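Local coordinates for beta-1,4-mannanase (Caldicellulosiruptor saccharolyticus, PDB 1PMH), which is the carbohydrate-binding module of a beta-1,4-mannanase and binds mannohexaose, probably to hold the enzyme on mannan, at residues S34-L39 / A47-V52; M89-D94 / G171-D176; A124-K129 / D136-H141. All blocks are in the same frame, centred on the assembly; numbering follows the deposited sequence. Where two conformers were deposited one is given.

Interaction 1. Residues S34-L39 / A47-V52; sequences SVSQDL and ALRLDV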
ATOM      1  N   SER A  34      -1.436   2.133  11.798  1.00 17.37           N
ATOM      2  CA  SER A  34      -2.163   1.351  12.803  1.00 18.15           C
ATOM      3  C   SER A  34      -3.031   0.308  12.128  1.00 17.60           C
ATOM      4  O   SER A  34      -3.303   0.394  10.951  1.00 18.26           O
ATOM      5  CB  SER A  34      -2.997   2.284  13.701  1.00 20.17           C
ATOM      6  OG  SER A  34      -4.053   2.878  12.954  1.00 19.90           O
ATOM      7  N   VAL A  35      -3.496  -0.653  12.924  1.00 18.39           N
ATOM      8  CA  VAL A  35      -4.470  -1.630  12.456  1.00 18.76           C
ATOM      9  C   VAL A  35      -5.836  -1.075  12.857  1.00 19.19           C
ATOM     10  O   VAL A  35      -6.012  -0.598  13.957  1.00 23.75           O
ATOM     11  CB  VAL A  35      -4.129  -3.062  12.923  1.00 23.50           C
ATOM     12  CG1 VAL A  35      -4.111  -3.188  14.448  1.00 31.13           C
ATOM     13  CG2 VAL A  35      -5.006  -4.083  12.242  1.00 24.53           C
ATOM     14  N   SER A  36      -6.783  -1.185  11.949  1.00 17.95           N
ATOM     15  CA  SER A  36      -8.093  -0.605  12.124  1.00 19.05           C
ATOM     16  C   SER A  36      -9.211  -1.580  11.787  1.00 18.26           C
ATOM     17  O   SER A  36      -9.091  -2.353  10.858  1.00 18.04           O
ATOM     18  CB  SER A  36      -8.176   0.635  11.218  1.00 18.49           C
ATOM     19  OG  SER A  36      -9.428   1.288  11.225  1.00 20.30           O
ATOM     20  N   GLN A  37     -10.322  -1.377  12.479  1.00 18.58           N
ATOM     21  CA  GLN A  37     -11.613  -2.033  12.178  1.00 18.77           C
ATOM     22  C   GLN A  37     -12.569  -1.131  11.427  1.00 18.56           C
ATOM     23  O   GLN A  37     -13.734  -1.475  11.297  1.00 19.46           O
ATOM     24  CB  GLN A  37     -12.273  -2.611  13.467  1.00 19.58           C
ATOM     25  CG  GLN A  37     -11.414  -3.722  14.047  1.00 20.56           C
ATOM     26  CD  GLN A  37     -12.034  -4.280  15.319  1.00 24.60           C
ATOM     27  OE1 GLN A  37     -13.221  -4.651  15.361  1.00 31.88           O
ATOM     28  NE2 GLN A  37     -11.291  -4.261  16.380  1.00 26.50           N
ATOM     29  N   ASP A  38     -12.097  -0.001  10.896  1.00 18.11           N
ATOM     30  CA  ASP A  38     -13.010   0.906  10.221  1.00 18.70           C
ATOM     31  C   ASP A  38     -13.738   0.318   9.035  1.00 18.98           C
ATOM     32  O   ASP A  38     -14.864   0.727   8.744  1.00 20.55           O
ATOM     33  CB  ASP A  38     -12.264   2.157   9.731  1.00 19.16           C
ATOM     34  CG  ASP A  38     -11.775   3.064  10.864  1.00 20.12           C
ATOM     35  OD1 ASP A  38     -12.170   2.884  12.035  1.00 22.60           O
ATOM     36  OD2 ASP A  38     -10.883   3.903  10.563  1.00 20.72           O
ATOM     37  N   LEU A  39     -13.101  -0.615   8.343  1.00 17.37           N
ATOM     38  CA  LEU A  39     -13.617  -1.255   7.143  1.00 17.21           C
ATOM     39  C   LEU A  39     -14.217  -2.641   7.463  1.00 17.53           C
ATOM     40  O   LEU A  39     -14.380  -3.430   6.551  1.00 18.08           O
ATOM     41  CB  LEU A  39     -12.577  -1.311   6.031  1.00 16.07           C
ATOM     42  CG  LEU A  39     -11.878   0.016   5.716  1.00 17.59           C
ATOM     43  CD1 LEU A  39     -10.899  -0.188   4.613  1.00 17.69           C
ATOM     44  CD2 LEU A  39     -12.840   1.102   5.347  1.00 21.30           C
ATOM     45  N   ALA A  47      -7.860  -3.755   8.640  1.00 15.91           N
ATOM     46  CA  ALA A  47      -7.103  -3.155   7.556  1.00 16.05           C
ATOM     47  C   ALA A  47      -6.016  -2.294   8.150  1.00 15.06           C
ATOM     48  O   ALA A  47      -6.085  -1.902   9.306  1.00 17.41           O
ATOM     49  CB  ALA A  47      -8.010  -2.354   6.649  1.00 16.98           C
ATOM     50  N   LEU A  48      -5.021  -1.981   7.331  1.00 14.95           N
ATOM     51  CA  LEU A  48      -3.951  -1.093   7.708  1.00 15.12           C
ATOM     52  C   LEU A  48      -4.372   0.322   7.454  1.00 14.83           C
ATOM     53  O   LEU A  48      -4.611   0.700   6.320  1.00 17.51           O
ATOM     54  CB  LEU A  48      -2.668  -1.465   6.989  1.00 15.11           C
ATOM     55  CG  LEU A  48      -1.386  -0.800   7.511  1.00 15.58           C
ATOM     56  CD1 LEU A  48      -0.987  -1.411   8.838  1.00 17.27           C
ATOM     57  CD2 LEU A  48      -0.290  -0.910   6.487  1.00 16.67           C
ATOM     58  N   ARG A  49      -4.386   1.148   8.499  1.00 15.25           N
ATOM     59  CA  ARG A  49      -4.729   2.552   8.396  1.00 15.78           C
ATOM     60  C   ARG A  49      -3.470   3.413   8.406  1.00 14.93           C
ATOM     61  O   ARG A  49      -2.676   3.350   9.374  1.00 15.59           O
ATOM     62  CB  ARG A  49      -5.662   2.949   9.558  1.00 16.38           C
ATOM     63  CG  ARG A  49      -6.053   4.420   9.536  1.00 16.87           C
ATOM     64  CD  ARG A  49      -7.061   4.755  10.611  1.00 17.90           C
ATOM     65  NE  ARG A  49      -7.221   6.203  10.724  1.00 17.87           N
ATOM     66  CZ  ARG A  49      -8.326   6.848  10.978  1.00 18.94           C
ATOM     67  NH1 ARG A  49      -9.461   6.226  11.247  1.00 24.18           N
ATOM     68  NH2 ARG A  49      -8.241   8.163  11.040  1.00 23.10           N
ATOM     69  N   LEU A  50      -3.321   4.255   7.399  1.00 14.57           N
ATOM     70  CA  LEU A  50      -2.230   5.216   7.273  1.00 14.60           C
ATOM     71  C   LEU A  50      -2.851   6.592   7.409  1.00 14.86           C
ATOM     72  O   LEU A  50      -3.626   7.016   6.570  1.00 16.87           O
ATOM     73  CB  LEU A  50      -1.578   5.076   5.902  1.00 14.90           C
ATOM     74  CG  LEU A  50      -1.155   3.675   5.466  1.00 15.94           C
ATOM     75  CD1 LEU A  50      -0.634   3.690   4.026  1.00 17.39           C
ATOM     76  CD2 LEU A  50      -0.174   3.089   6.439  1.00 16.68           C
ATOM     77  N   ASP A  51      -2.557   7.277   8.494  1.00 15.35           N
ATOM     78  CA  ASP A  51      -3.009   8.684   8.626  1.00 15.88           C
ATOM     79  C   ASP A  51      -2.009   9.558   7.945  1.00 15.83           C
ATOM     80  O   ASP A  51      -0.847   9.553   8.339  1.00 17.41           O
ATOM     81  CB  ASP A  51      -3.160   9.026  10.106  1.00 17.04           C
ATOM     82  CG  ASP A  51      -4.272   8.231  10.734  0.90 17.42           C
ATOM     83  OD1 ASP A  51      -5.417   8.395  10.246  0.90 20.44           O
ATOM     84  OD2 ASP A  51      -4.065   7.447  11.668  0.90 21.01           O
ATOM     85  N   VAL A  52      -2.403  10.213   6.846  1.00 15.80           N
ATOM     86  CA  VAL A  52      -1.504  11.011   6.019  1.00 15.58           C
ATOM     87  C   VAL A  52      -1.905  12.485   6.105  1.00 16.17           C
ATOM     88  O   VAL A  52      -3.060  12.849   6.367  1.00 16.76           O
ATOM     89  CB  VAL A  52      -1.425  10.526   4.556  1.00 17.33           C
ATOM     90  CG1 VAL A  52      -1.204   9.073   4.489  1.00 17.71           C
ATOM     91  CG2 VAL A  52      -2.646  10.908   3.755  1.00 17.21           C
TER
HETATM   92  O   HOH W   1      -3.000   4.982  11.703  1.00 18.79           O
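Arg49 CG is anti to the backbone N (chi1 179°), and the chain from there to NE is extended, which carries the guanidinium past Ser36 to Asp38. In Asp38, CG stands anti to the carbonyl carbon (chi1 -68°), beside the backbone N. The two residues belong to a beta hairpin in the jellyroll beta-sandwich. Its strands pair antiparallel, with Ser34 opposite Arg49 and Ser36 opposite Ala47 as hydrogen-bonded pairs. Val35 and Leu48 form the non-hydrogen-bonded pair between them. Arg49 N donates to Ser34 O at 2.8 Å, and Ser34 N donates back to Arg49 O. Ser36 and Ala47 exchange the same two bonds two residues further along.

Ser34, Ser36, Ala47 and Arg49 share one face. There CB of Ser36 packs on CB of Arg49 at 3.8 Å. The OG of Ser36 accepts from Asp38 N at 3.0 Å, an ST turn that bends the chain at the strand end. NH1 of Arg49 then forms a salt bridge to the syn lone pair of Asp38 OD2 at 2.8 Å, a bent bond with OD2 tilted out of the guanidinium plane. This oxygen is also hydrogen-bonded to Tyr174 OH. The two flat groups are turned 69° apart. Arg49 grips Asp51 differently: NE and NH2 both point to OD1, which lies in the guanidinium plane. Two carboxylates thus hold the guanidinium and should fix its rotation. Beyond the turn, Leu39 CD1 touches Ala47 CB at 4.1 Å. At the other end, water 1 accepts from Ser34 OG at 2.7 Å and donates to both Arg49 O and Asp51 OD2.

Interaction 2. Residues M89-D94 / G171-D176; sequences MFIPYD and GPIYLD. With CA (calcium ion), chain C.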
HETATM    1  N   MSE A  89      -6.432  -0.603  -1.935  1.00 15.14           N
HETATM    2  CA  MSE A  89      -6.228   0.690  -1.290  1.00 14.46           C
HETATM    3  C   MSE A  89      -7.548   1.413  -1.234  1.00 14.06           C
HETATM    4  O   MSE A  89      -8.289   1.412  -2.215  1.00 15.44           O
HETATM    5  CB  MSE A  89      -5.204   1.435  -2.121  1.00 16.47           C
HETATM    6  CG  MSE A  89      -4.853   2.764  -1.622  1.00 17.51           C
HETATM    7 SE   MSE A  89      -3.664   3.689  -2.873  0.60 20.15          SE
HETATM    8  CE  MSE A  89      -2.426   2.554  -2.997  1.00 16.24           C
ATOM      9  N   PHE A  90      -7.842   2.058  -0.101  1.00 13.77           N
ATOM     10  CA  PHE A  90      -9.134   2.678   0.160  1.00 14.36           C
ATOM     11  C   PHE A  90      -8.902   4.105   0.647  1.00 14.62           C
ATOM     12  O   PHE A  90      -8.169   4.296   1.612  1.00 15.37           O
ATOM     13  CB  PHE A  90      -9.940   1.929   1.246  1.00 14.91           C
ATOM     14  CG  PHE A  90     -10.095   0.447   0.988  1.00 15.17           C
ATOM     15  CD1 PHE A  90      -9.069  -0.426   1.207  1.00 15.94           C
ATOM     16  CD2 PHE A  90     -11.300  -0.049   0.553  1.00 17.25           C
ATOM     17  CE1 PHE A  90      -9.186  -1.764   0.927  1.00 17.08           C
ATOM     18  CE2 PHE A  90     -11.432  -1.404   0.271  1.00 18.46           C
ATOM     19  CZ  PHE A  90     -10.361  -2.236   0.449  1.00 18.23           C
ATOM     20  N   ILE A  91      -9.608   5.064   0.067  1.00 14.56           N
ATOM     21  CA  ILE A  91      -9.519   6.449   0.531  1.00 14.69           C
ATOM     22  C   ILE A  91     -10.953   6.946   0.688  1.00 14.78           C
ATOM     23  O   ILE A  91     -11.732   6.863  -0.251  1.00 15.81           O
ATOM     24  CB  ILE A  91      -8.755   7.374  -0.442  1.00 15.41           C
ATOM     25  CG1 ILE A  91      -7.464   6.728  -0.966  1.00 15.97           C
ATOM     26  CG2 ILE A  91      -8.476   8.677   0.266  1.00 15.52           C
ATOM     27  CD1 ILE A  91      -7.570   5.996  -2.296  1.00 17.21           C
ATOM     28  N   PRO A  92     -11.323   7.491   1.857  1.00 15.34           N
ATOM     29  CA  PRO A  92     -12.686   8.049   2.046  1.00 16.72           C
ATOM     30  C   PRO A  92     -13.021   8.988   0.880  1.00 16.97           C
ATOM     31  O   PRO A  92     -12.347   9.987   0.650  1.00 17.32           O
ATOM     32  CB  PRO A  92     -12.566   8.792   3.363  1.00 20.31           C
ATOM     33  CG  PRO A  92     -11.520   8.128   4.080  1.00 19.54           C
ATOM     34  CD  PRO A  92     -10.539   7.623   3.103  1.00 15.38           C
ATOM     35  N   TYR A  93     -14.126   8.717   0.198  1.00 17.08           N
ATOM     36  CA  TYR A  93     -14.464   9.375  -1.033  1.00 17.91           C
ATOM     37  C   TYR A  93     -14.803  10.816  -0.855  1.00 19.89           C
ATOM     38  O   TYR A  93     -14.308  11.669  -1.594  1.00 20.33           O
ATOM     39  CB  TYR A  93     -15.605   8.651  -1.744  1.00 19.15           C
ATOM     40  CG  TYR A  93     -15.987   9.274  -3.058  1.00 19.67           C
ATOM     41  CD1 TYR A  93     -15.375   8.903  -4.253  1.00 21.61           C
ATOM     42  CD2 TYR A  93     -16.925  10.304  -3.099  1.00 23.10           C
ATOM     43  CE1 TYR A  93     -15.718   9.519  -5.432  1.00 23.34           C
ATOM     44  CE2 TYR A  93     -17.261  10.921  -4.284  1.00 24.39           C
ATOM     45  CZ  TYR A  93     -16.640  10.531  -5.446  1.00 24.70           C
ATOM     46  OH  TYR A  93     -16.954  11.145  -6.639  1.00 28.86           O
ATOM     47  N   ASP A  94     -15.674  11.120   0.095  1.00 20.45           N
ATOM     48  CA  ASP A  94     -16.181  12.489   0.195  1.00 23.40           C
ATOM     49  C   ASP A  94     -15.052  13.462   0.515  1.00 21.78           C
ATOM     50  O   ASP A  94     -14.889  14.481  -0.151  1.00 22.34           O
ATOM     51  CB  ASP A  94     -17.313  12.566   1.211  1.00 24.81           C
ATOM     52  CG  ASP A  94     -18.581  11.902   0.706  1.00 28.75           C
ATOM     53  OD1 ASP A  94     -18.776  11.706  -0.516  1.00 32.09           O
ATOM     54  OD2 ASP A  94     -19.456  11.537   1.514  1.00 36.80           O
ATOM     55  N   GLY A 171      -6.079  12.852   6.124  1.00 16.17           N
ATOM     56  CA  GLY A 171      -7.033  11.806   6.460  1.00 16.58           C
ATOM     57  C   GLY A 171      -6.389  10.452   6.249  1.00 15.33           C
ATOM     58  O   GLY A 171      -5.196  10.338   5.919  1.00 15.29           O
ATOM     59  N   PRO A 172      -7.176   9.409   6.466  1.00 15.83           N
ATOM     60  CA  PRO A 172      -6.649   8.060   6.290  1.00 15.38           C
ATOM     61  C   PRO A 172      -6.583   7.597   4.846  1.00 14.89           C
ATOM     62  O   PRO A 172      -7.398   7.993   4.004  1.00 15.17           O
ATOM     63  CB  PRO A 172      -7.626   7.224   7.092  1.00 16.43           C
ATOM     64  CG  PRO A 172      -8.921   7.945   7.001  1.00 18.04           C
ATOM     65  CD  PRO A 172      -8.545   9.408   7.029  1.00 16.85           C
ATOM     66  N   ILE A 173      -5.622   6.712   4.597  1.00 14.27           N
ATOM     67  CA  ILE A 173      -5.584   5.849   3.429  1.00 14.23           C
ATOM     68  C   ILE A 173      -5.425   4.452   4.018  1.00 14.16           C
ATOM     69  O   ILE A 173      -4.593   4.247   4.903  1.00 15.36           O
ATOM     70  CB  ILE A 173      -4.414   6.173   2.507  1.00 14.19           C
ATOM     71  CG1 ILE A 173      -4.543   7.571   1.910  1.00 15.63           C
ATOM     72  CG2 ILE A 173      -4.302   5.112   1.382  1.00 15.33           C
ATOM     73  CD1 ILE A 173      -3.408   8.043   1.022  1.00 16.08           C
ATOM     74  N   TYR A 174      -6.221   3.498   3.549  1.00 14.46           N
ATOM     75  CA  TYR A 174      -6.139   2.142   4.068  1.00 14.17           C
ATOM     76  C   TYR A 174      -5.550   1.225   3.015  1.00 13.86           C
ATOM     77  O   TYR A 174      -5.809   1.357   1.820  1.00 15.03           O
ATOM     78  CB  TYR A 174      -7.497   1.596   4.503  1.00 14.99           C
ATOM     79  CG  TYR A 174      -8.263   2.440   5.481  1.00 15.82           C
ATOM     80  CD1 TYR A 174      -8.983   3.552   5.070  1.00 15.90           C
ATOM     81  CD2 TYR A 174      -8.320   2.102   6.845  1.00 15.78           C
ATOM     82  CE1 TYR A 174      -9.724   4.323   5.981  1.00 16.03           C
ATOM     83  CE2 TYR A 174      -9.034   2.897   7.743  1.00 17.07           C
ATOM     84  CZ  TYR A 174      -9.730   3.993   7.325  1.00 16.37           C
ATOM     85  OH  TYR A 174     -10.474   4.775   8.173  1.00 17.79           O
ATOM     86  N   LEU A 175      -4.792   0.258   3.474  1.00 14.28           N
ATOM     87  CA  LEU A 175      -4.325  -0.849   2.665  1.00 14.20           C
ATOM     88  C   LEU A 175      -4.885  -2.139   3.222  1.00 14.39           C
ATOM     89  O   LEU A 175      -5.002  -2.328   4.435  1.00 15.20           O
ATOM     90  CB  LEU A 175      -2.820  -0.967   2.638  1.00 16.49           C
ATOM     91  CG  LEU A 175      -2.068   0.074   1.894  1.00 17.40           C
ATOM     92  CD1 LEU A 175      -0.568  -0.151   2.091  1.00 18.47           C
ATOM     93  CD2 LEU A 175      -2.388   0.041   0.405  1.00 21.69           C
ATOM     94  N   ASP A 176      -5.206  -3.066   2.335  1.00 14.84           N
ATOM     95  CA  ASP A 176      -5.616  -4.406   2.776  1.00 14.74           C
ATOM     96  C   ASP A 176      -5.254  -5.393   1.675  1.00 15.39           C
ATOM     97  O   ASP A 176      -5.025  -5.040   0.515  1.00 15.69           O
ATOM     98  CB  ASP A 176      -7.113  -4.460   3.098  1.00 15.66           C
ATOM     99  CG  ASP A 176      -7.523  -5.530   4.096  1.00 15.60           C
ATOM    100  OD1 ASP A 176      -6.674  -6.321   4.536  1.00 16.41           O
ATOM    101  OD2 ASP A 176      -8.704  -5.598   4.444  1.00 17.73           O
TER
HETATM  102 CA    CA C 300      -8.213  -7.435   6.144  1.00 16.50          CA
HETATM  103  O   HOH W   2      -8.566  -9.141   4.609  1.00 18.40           O
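Phe90 and Tyr174 face each other as the hydrogen-bonded pair of two antiparallel strands in one sheet of the jellyroll. Phe90 N donates to Tyr174 O, and Tyr174 N donates to Phe90 O at 2.9 Å along a nearly straight N-H...O line (173°). Each ring lies with its edge near the other residue's carbonyl oxygen. The two side chains cross at about a right angle and meet at their CB atoms, 4.1 Å apart.

The tightly packed, buried part is the face of Met89, Ile173 and Leu175. Met89, modelled as selenomethionine, has CG anti to the backbone N (chi1 -179°). Its CG lies 3.9 Å from Ile173 CG2, with the two side chains side by side. CD2 of Leu175, the residue paired with Met89, lies 4.0 Å from Met89 CB. Ile91 runs alongside Ile173 as well. Phe103 and Tyr105 of strand 102-109 cover Met89, so this face belongs to the core between the sheets.

The prolines pack closely too, with Pro92 CD 3.3 Å from Pro172 O, but this is the solvent side: Pro172 alone of the touching residues is partly exposed. Neither proline has an N-H, and the hydrogen-bonded ladder stops here. Pro92 is also the N-cap residue of helix 93-98.

At the far end CE1 of Phe90 lies 4.0 Å from Asp176 CB. Asp176 OD1 binds the calcium ion at 2.5 Å, and OD2 does so at nearly the same length. Asp10, Glu12, Asn44, Tyr46 and water 2 complete the site. Chelation by both oxygens fixes the rotation of the carboxylate, and the nearby cation would favour its ionised form.

Interaction 3. Residues A124-K129 / D136-H141; sequences ANAGKK and DYTVIH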
ATOM      1  N   ALA A 124     -10.283  11.224  -6.501  1.00 19.57           N
ATOM      2  CA  ALA A 124     -11.368  10.435  -5.916  1.00 19.79           C
ATOM      3  C   ALA A 124     -12.097   9.579  -6.942  1.00 18.91           C
ATOM      4  O   ALA A 124     -12.694   8.582  -6.548  1.00 20.13           O
ATOM      5  CB  ALA A 124     -12.367  11.319  -5.180  1.00 20.50           C
ATOM      6  N   ASN A 125     -12.080   9.942  -8.214  1.00 21.59           N
ATOM      7  CA  ASN A 125     -12.782   9.187  -9.227  1.00 23.48           C
ATOM      8  C   ASN A 125     -11.931   8.072  -9.851  1.00 22.69           C
ATOM      9  O   ASN A 125     -12.354   7.423 -10.797  1.00 26.20           O
ATOM     10  CB  ASN A 125     -13.508  10.125 -10.205  0.70 28.49           C
ATOM     11  CG  ASN A 125     -14.676  10.870  -9.528  0.70 27.52           C
ATOM     12  OD1 ASN A 125     -15.461  10.285  -8.766  0.70 28.88           O
ATOM     13  ND2 ASN A 125     -14.773  12.171  -9.781  0.70 40.21           N
ATOM     14  N   ALA A 126     -10.723   7.835  -9.344  1.00 22.14           N
ATOM     15  CA  ALA A 126      -9.945   6.648  -9.697  1.00 22.33           C
ATOM     16  C   ALA A 126     -10.636   5.388  -9.222  1.00 20.65           C
ATOM     17  O   ALA A 126     -11.455   5.390  -8.299  1.00 22.25           O
ATOM     18  CB  ALA A 126      -8.544   6.758  -9.074  1.00 24.25           C
ATOM     19  N   GLY A 127     -10.265   4.271  -9.840  1.00 21.76           N
ATOM     20  CA  GLY A 127     -10.739   2.983  -9.377  1.00 21.65           C
ATOM     21  C   GLY A 127     -12.239   2.889  -9.382  1.00 21.17           C
ATOM     22  O   GLY A 127     -12.842   3.230 -10.400  1.00 24.51           O
ATOM     23  N   LYS A 128     -12.811   2.370  -8.285  1.00 20.66           N
ATOM     24  CA  LYS A 128     -14.252   2.208  -8.113  1.00 21.87           C
ATOM     25  C   LYS A 128     -14.685   2.835  -6.809  1.00 19.60           C
ATOM     26  O   LYS A 128     -13.946   2.810  -5.826  1.00 20.87           O
ATOM     27  CB  LYS A 128     -14.669   0.732  -8.091  1.00 25.38           C
ATOM     28  CG  LYS A 128     -13.986  -0.239  -7.162  0.60 29.43           C
ATOM     29  CD  LYS A 128     -14.587  -1.620  -7.425  0.60 30.79           C
ATOM     30  CE  LYS A 128     -14.252  -2.689  -6.412  0.60 31.91           C
ATOM     31  NZ  LYS A 128     -12.807  -2.855  -6.101  0.60 33.85           N
ATOM     32  N   LYS A 129     -15.906   3.338  -6.764  1.00 19.81           N
ATOM     33  CA  LYS A 129     -16.481   3.873  -5.554  1.00 18.52           C
ATOM     34  C   LYS A 129     -17.307   2.771  -4.892  1.00 18.88           C
ATOM     35  O   LYS A 129     -18.242   2.260  -5.497  1.00 23.44           O
ATOM     36  CB  LYS A 129     -17.361   5.086  -5.880  1.00 21.81           C
ATOM     37  CG  LYS A 129     -17.905   5.814  -4.664  1.00 23.18           C
ATOM     38  CD  LYS A 129     -18.827   6.942  -5.172  1.00 26.54           C
ATOM     39  CE  LYS A 129     -19.348   7.841  -4.093  1.00 30.65           C
ATOM     40  NZ  LYS A 129     -20.200   8.881  -4.728  1.00 34.92           N
ATOM     41  N   ASP A 136     -18.625   5.980   1.796  1.00 19.16           N
ATOM     42  CA  ASP A 136     -18.078   5.715   0.493  1.00 18.75           C
ATOM     43  C   ASP A 136     -16.558   5.818   0.460  1.00 17.52           C
ATOM     44  O   ASP A 136     -16.018   6.730   1.101  1.00 17.86           O
ATOM     45  CB  ASP A 136     -18.699   6.648  -0.559  1.00 21.32           C
ATOM     46  CG  ASP A 136     -20.169   6.427  -0.752  1.00 26.01           C
ATOM     47  OD1 ASP A 136     -20.636   5.269  -0.663  1.00 25.20           O
ATOM     48  OD2 ASP A 136     -20.909   7.397  -0.965  1.00 29.39           O
ATOM     49  N   TYR A 137     -15.922   4.965  -0.345  1.00 16.35           N
ATOM     50  CA  TYR A 137     -14.495   4.956  -0.529  1.00 15.86           C
ATOM     51  C   TYR A 137     -14.143   4.894  -2.002  1.00 15.90           C
ATOM     52  O   TYR A 137     -14.783   4.169  -2.773  1.00 17.15           O
ATOM     53  CB  TYR A 137     -13.874   3.725   0.125  1.00 16.34           C
ATOM     54  CG  TYR A 137     -13.980   3.790   1.634  1.00 15.65           C
ATOM     55  CD1 TYR A 137     -15.112   3.345   2.326  1.00 16.75           C
ATOM     56  CD2 TYR A 137     -12.972   4.334   2.397  1.00 16.89           C
ATOM     57  CE1 TYR A 137     -15.211   3.466   3.695  1.00 17.58           C
ATOM     58  CE2 TYR A 137     -13.046   4.474   3.771  1.00 16.85           C
ATOM     59  CZ  TYR A 137     -14.200   4.053   4.434  1.00 17.83           C
ATOM     60  OH  TYR A 137     -14.310   4.193   5.792  1.00 18.98           O
ATOM     61  N   THR A 138     -13.070   5.589  -2.367  1.00 15.41           N
ATOM     62  CA  THR A 138     -12.327   5.304  -3.597  1.00 16.12           C
ATOM     63  C   THR A 138     -11.502   4.066  -3.352  1.00 15.45           C
ATOM     64  O   THR A 138     -10.755   4.029  -2.372  1.00 15.86           O
ATOM     65  CB  THR A 138     -11.382   6.491  -3.857  1.00 16.06           C
ATOM     66  OG1 THR A 138     -12.123   7.702  -3.965  1.00 17.68           O
ATOM     67  CG2 THR A 138     -10.508   6.264  -5.060  1.00 17.03           C
ATOM     68  N   VAL A 139     -11.656   3.053  -4.210  1.00 15.84           N
ATOM     69  CA  VAL A 139     -10.945   1.802  -4.050  1.00 16.51           C
ATOM     70  C   VAL A 139     -10.122   1.511  -5.282  1.00 16.90           C
ATOM     71  O   VAL A 139     -10.610   1.497  -6.417  1.00 19.22           O
ATOM     72  CB  VAL A 139     -11.943   0.682  -3.816  0.60 16.67           C
ATOM     73  CG1 VAL A 139     -11.221  -0.665  -3.672  0.60 18.35           C
ATOM     74  CG2 VAL A 139     -12.813   0.985  -2.579  0.60 15.97           C
ATOM     75  N   ILE A 140      -8.839   1.277  -5.051  1.00 16.10           N
ATOM     76  CA  ILE A 140      -7.843   0.916  -6.065  1.00 17.26           C
ATOM     77  C   ILE A 140      -7.424  -0.498  -5.762  1.00 16.95           C
ATOM     78  O   ILE A 140      -6.957  -0.802  -4.682  1.00 19.44           O
ATOM     79  CB  ILE A 140      -6.665   1.874  -6.037  1.00 17.99           C
ATOM     80  CG1 ILE A 140      -7.177   3.255  -6.440  1.00 23.97           C
ATOM     81  CG2 ILE A 140      -5.545   1.412  -6.981  1.00 21.55           C
ATOM     82  CD1 ILE A 140      -6.214   4.348  -6.277  1.00 27.28           C
ATOM     83  N   HIS A 141      -7.614  -1.359  -6.741  1.00 17.48           N
ATOM     84  CA  HIS A 141      -7.286  -2.772  -6.613  1.00 17.43           C
ATOM     85  C   HIS A 141      -6.474  -3.141  -7.834  1.00 16.88           C
ATOM     86  O   HIS A 141      -6.998  -3.165  -8.955  1.00 19.67           O
ATOM     87  CB  HIS A 141      -8.570  -3.598  -6.551  1.00 18.21           C
ATOM     88  CG  HIS A 141      -8.363  -5.056  -6.330  1.00 19.18           C
ATOM     89  ND1 HIS A 141      -9.406  -5.956  -6.335  1.00 25.41           N
ATOM     90  CD2 HIS A 141      -7.260  -5.767  -6.014  1.00 17.78           C
ATOM     91  CE1 HIS A 141      -8.950  -7.123  -5.913  1.00 28.76           C
ATOM     92  NE2 HIS A 141      -7.634  -7.087  -5.913  1.00 19.71           N
TER
HETATM   93  O   HOH W   3     -20.548   9.827  -1.798  1.00 35.96           O
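The flat carboxylate of Asp136 has Lys129 CE over one face, 3.5 Å from OD2. Its OD2 also accepts from water 3, at 2.6 Å, and OD1 forms a salt bridge with Lys131. A second flat group, the carbonyl of Ala124, is met in its own plane by Thr138. There OG1 donates to a lone pair of Ala124 O at 2.8 Å, with a C=O...O angle of 117°. Thr138 OG1 is anti to the carbonyl carbon and beside the backbone N (chi1 -58°), while its CG2 turns to Ala126 O.

This is the opening of a beta hairpin at an edge of the sheet, made of strands 128-132 and 135-145. Lys128 and Val139 are the hydrogen-bonded pair: Val139 N donates to Lys128 O at 2.8 Å, and Lys128 N returns the bond to Val139 O. Lys129 and Thr138 are the non-hydrogen-bonded pair beside them. Gly127 precedes the strand with a positive phi of 58°, which favours glycine, and a CB here would run into Val139 O. Its CA comes 3.3 Å from Val139 O in a CA-H...O contact. At the open end of the hairpin Ala126 CB lies 4.4 Å from Ile140 CD1, and Ile140 is buried.

The lysines lie on opposite faces. Lys128 crosses Val139 obliquely, its CG near Val139 O. Val139 was deposited in two conformers, so the details beyond CB are uncertain. Lys129 is extended beyond CG and makes a cation-pi contact with Tyr93. Its NZ stands 4.1 Å from Asp136 OD2, too far for a salt bridge, and water 3 spans the gap. Lys129 and Asp136 therefore probably attract through a bridging water and through space, while the direct ion pair of Asp136 is with Lys131.

Overall arrangement
The three contacts lie in one antiparallel sheet. Interactions 1 and 2, centres 8 Å apart, lie side by side through the neighbouring strands 47-53 (interaction 1) and 172-181 (interaction 2): Leu50 N to Ile173 O is 2.8 Å. Interaction 3 is nested in the chain loop closed by interaction 2, with centres 9 Å apart. The backbone bond Met89 N to Ile140 O, 2.8 Å, ties them. Interactions 1 and 3 touch through Leu39 and Tyr137. Asp176 of interaction 2 binds the calcium, and the Ala47 side chain of interaction 1 is about 5 Å away. The glycan is remote: Met89 is about 14 Å from a mannose. The glycan-binding residues Gln62, Lys106, Gln161 and Gln165 sit on the other sheet.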